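Transcriptional regulator (TetR/AcrR family) (PDB 5GP9) probably acts as a DNA-binding repressor of fatty acid degradation genes that responds to long-chain fatty acyl effectors. Local coordinates at residues L86-F91 with L160-V164. Sequence-based numbering, arbitrary orientation.
Sequences LVNMHF and LDEVV. With PLM (palmitic acid), chain E.
Leu160 drives its side chain (m, t) as a knob into the hole formed by Leu86, Val87, His90 and Phe91. Its CB lies over one face of the His90 imidazole, 4.2 Å from the ring centroid in a CH-pi contact, while CD1 comes 3.9 Å from Leu86 CD2 and CD2 lies 4.0 Å from Val87 CG1 and 3.8 Å from Phe91 CZ. The helix axes approach to 11.1 Å and cross at -35°, both running in roughly the same direction; the register sets Val87 beside Leu160 (CA to CA 7.4 Å) and, one turn on, Phe91 beside Val164 (CA to CA 7.3 Å). The m rotamer of Phe91 brings its ring end between the helices, with CZ 3.7 Å from Val163 CG1 and CE1 3.7 Å from Val164 CG2. His90 (t) is hydrogen-bonded through ND1 to Tyr126 OH, and a water bridges its NE2 (2.9 Å) to Asp161 OD1 (2.8 Å); Asp161 also forms a salt bridge with Arg109. Palmitic acid covers the other imidazole face, its CC atom 3.6 Å from His90 NE2. This apolar packing, with a buried His90-water-Asp161 link facing the ligand, lines the palmitate site, consistent with the effector pocket of a TetR-family all-helical C-terminal domain.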
loop_
_atom_site.group_PDB
_atom_site.type_symbol
_atom_site.label_atom_id
_atom_site.label_comp_id
_atom_site.label_asym_id
_atom_site.label_seq_id
_atom_site.Cartn_x
_atom_site.Cartn_y
_atom_site.Cartn_z
ATOM N N LEU A 86 -13.028 8.172 -11.919
ATOM C CA LEU A 86 -12.631 7.386 -10.732
ATOM C C LEU A 86 -11.339 7.954 -10.143
ATOM O O LEU A 86 -11.300 8.192 -8.932
ATOM C CB LEU A 86 -12.496 5.892 -11.071
ATOM C CG LEU A 86 -12.186 4.966 -9.881
ATOM C CD1 LEU A 86 -12.957 3.638 -9.955
ATOM C CD2 LEU A 86 -10.690 4.762 -9.905
ATOM N N VAL A 87 -10.320 8.205 -10.950
ATOM C CA VAL A 87 -9.060 8.795 -10.443
ATOM C C VAL A 87 -9.302 10.167 -9.792
ATOM O O VAL A 87 -8.831 10.475 -8.716
ATOM C CB VAL A 87 -8.025 8.860 -11.568
ATOM C CG1 VAL A 87 -6.771 9.544 -11.150
ATOM C CG2 VAL A 87 -7.726 7.405 -12.050
ATOM N N ASN A 88 -10.058 10.986 -10.507
ATOM C CA ASN A 88 -10.381 12.300 -10.045
ATOM C C ASN A 88 -11.154 12.311 -8.744
ATOM O O ASN A 88 -10.748 13.014 -7.834
ATOM C CB ASN A 88 -11.075 13.062 -11.171
ATOM C CG ASN A 88 -11.386 14.469 -10.773
ATOM O OD1 ASN A 88 -10.459 15.275 -10.515
ATOM N ND2 ASN A 88 -12.684 14.762 -10.609
ATOM N N MET A 89 -12.162 11.450 -8.570
ATOM C CA MET A 89 -12.910 11.352 -7.312
ATOM C C MET A 89 -12.121 10.741 -6.158
ATOM O O MET A 89 -12.266 11.179 -5.027
ATOM C CB MET A 89 -14.193 10.552 -7.530
ATOM C CG MET A 89 -15.237 11.286 -8.355
ATOM S SD MET A 89 -15.994 12.646 -7.393
ATOM C CE MET A 89 -16.467 11.805 -5.898
ATOM N N HIS A 90 -11.245 9.760 -6.411
ATOM C CA HIS A 90 -10.372 9.273 -5.372
ATOM C C HIS A 90 -9.495 10.371 -4.792
ATOM O O HIS A 90 -9.389 10.539 -3.575
ATOM C CB HIS A 90 -9.558 8.058 -5.940
ATOM C CG HIS A 90 -8.724 7.295 -4.940
ATOM N ND1 HIS A 90 -8.671 5.919 -4.915
ATOM C CD2 HIS A 90 -7.935 7.702 -3.919
ATOM C CE1 HIS A 90 -7.825 5.529 -3.983
ATOM N NE2 HIS A 90 -7.383 6.583 -3.344
ATOM N N PHE A 91 -8.858 11.146 -5.678
ATOM C CA PHE A 91 -7.878 12.124 -5.286
ATOM C C PHE A 91 -8.670 13.306 -4.661
ATOM O O PHE A 91 -8.194 13.889 -3.645
ATOM C CB PHE A 91 -7.033 12.581 -6.517
ATOM C CG PHE A 91 -5.903 11.614 -6.891
ATOM C CD1 PHE A 91 -5.775 10.362 -6.281
ATOM C CD2 PHE A 91 -5.064 11.922 -7.884
ATOM C CE1 PHE A 91 -4.758 9.489 -6.648
ATOM C CE2 PHE A 91 -4.076 11.081 -8.303
ATOM C CZ PHE A 91 -3.922 9.829 -7.695
ATOM N N LEU A 160 -2.964 4.191 -7.265
ATOM C CA LEU A 160 -3.649 5.375 -6.656
ATOM C C LEU A 160 -3.347 5.511 -5.174
ATOM O O LEU A 160 -2.986 6.539 -4.659
ATOM C CB LEU A 160 -5.113 5.266 -6.873
ATOM C CG LEU A 160 -5.670 5.287 -8.280
ATOM C CD1 LEU A 160 -7.193 5.198 -8.345
ATOM C CD2 LEU A 160 -5.195 6.496 -9.058
ATOM N N ASP A 161 -3.313 4.374 -4.487
ATOM C CA ASP A 161 -3.034 4.373 -3.077
ATOM C C ASP A 161 -1.648 4.804 -2.763
ATOM O O ASP A 161 -1.398 5.529 -1.763
ATOM C CB ASP A 161 -3.311 2.949 -2.493
ATOM C CG ASP A 161 -3.551 2.957 -0.996
ATOM O OD1 ASP A 161 -4.281 3.766 -0.397
ATOM O OD2 ASP A 161 -2.850 2.153 -0.342
ATOM N N GLU A 162 -0.671 4.364 -3.529
ATOM C CA GLU A 162 0.688 4.725 -3.373
ATOM C C GLU A 162 0.930 6.214 -3.640
ATOM O O GLU A 162 1.645 6.857 -2.889
ATOM C CB GLU A 162 1.593 3.864 -4.212
ATOM C CG GLU A 162 3.084 4.099 -4.101
ATOM C CD GLU A 162 3.694 3.588 -2.774
ATOM O OE1 GLU A 162 3.026 2.819 -2.082
ATOM O OE2 GLU A 162 4.799 3.989 -2.472
ATOM N N VAL A 163 0.299 6.742 -4.690
ATOM C CA VAL A 163 0.413 8.190 -4.993
ATOM C C VAL A 163 -0.139 8.986 -3.787
ATOM O O VAL A 163 0.523 9.864 -3.260
ATOM C CB VAL A 163 -0.302 8.512 -6.294
ATOM C CG1 VAL A 163 -0.418 10.070 -6.463
ATOM C CG2 VAL A 163 0.385 7.832 -7.435
ATOM N N VAL A 164 -1.317 8.633 -3.273
ATOM C CA VAL A 164 -1.947 9.355 -2.128
ATOM C C VAL A 164 -1.053 9.246 -0.879
ATOM O O VAL A 164 -0.841 10.253 -0.174
ATOM C CB VAL A 164 -3.394 8.848 -1.788
ATOM C CG1 VAL A 164 -3.925 9.616 -0.571
ATOM C CG2 VAL A 164 -4.307 9.002 -3.018
HETATM C C1 PLM E . -3.756 -2.784 0.809
HETATM O O1 PLM E . -3.595 -2.021 -0.166
HETATM O O2 PLM E . -2.966 -3.712 0.980
HETATM C C2 PLM E . -4.909 -2.609 1.802
HETATM C C3 PLM E . -4.808 -1.266 2.559
HETATM C C4 PLM E . -5.764 -1.066 3.761
HETATM C C5 PLM E . -6.938 -0.043 3.713
HETATM C C6 PLM E . -6.888 0.993 2.592
HETATM C C7 PLM E . -7.803 2.195 2.752
HETATM C C8 PLM E . -7.493 3.161 1.656
HETATM C C9 PLM E . -8.556 3.324 0.618
HETATM C CA PLM E . -8.818 4.761 0.434
HETATM C CB PLM E . -9.725 4.869 -0.775
HETATM C CC PLM E . -10.076 6.332 -0.967
HETATM C CD PLM E . -10.634 6.864 0.358
HETATM C CE PLM E . -11.925 7.640 0.321
HETATM C CF PLM E . -12.600 7.394 1.669
HETATM C CG PLM E . -13.789 8.287 1.748
HETATM O O HOH W 1 -5.862 5.956 -1.000
#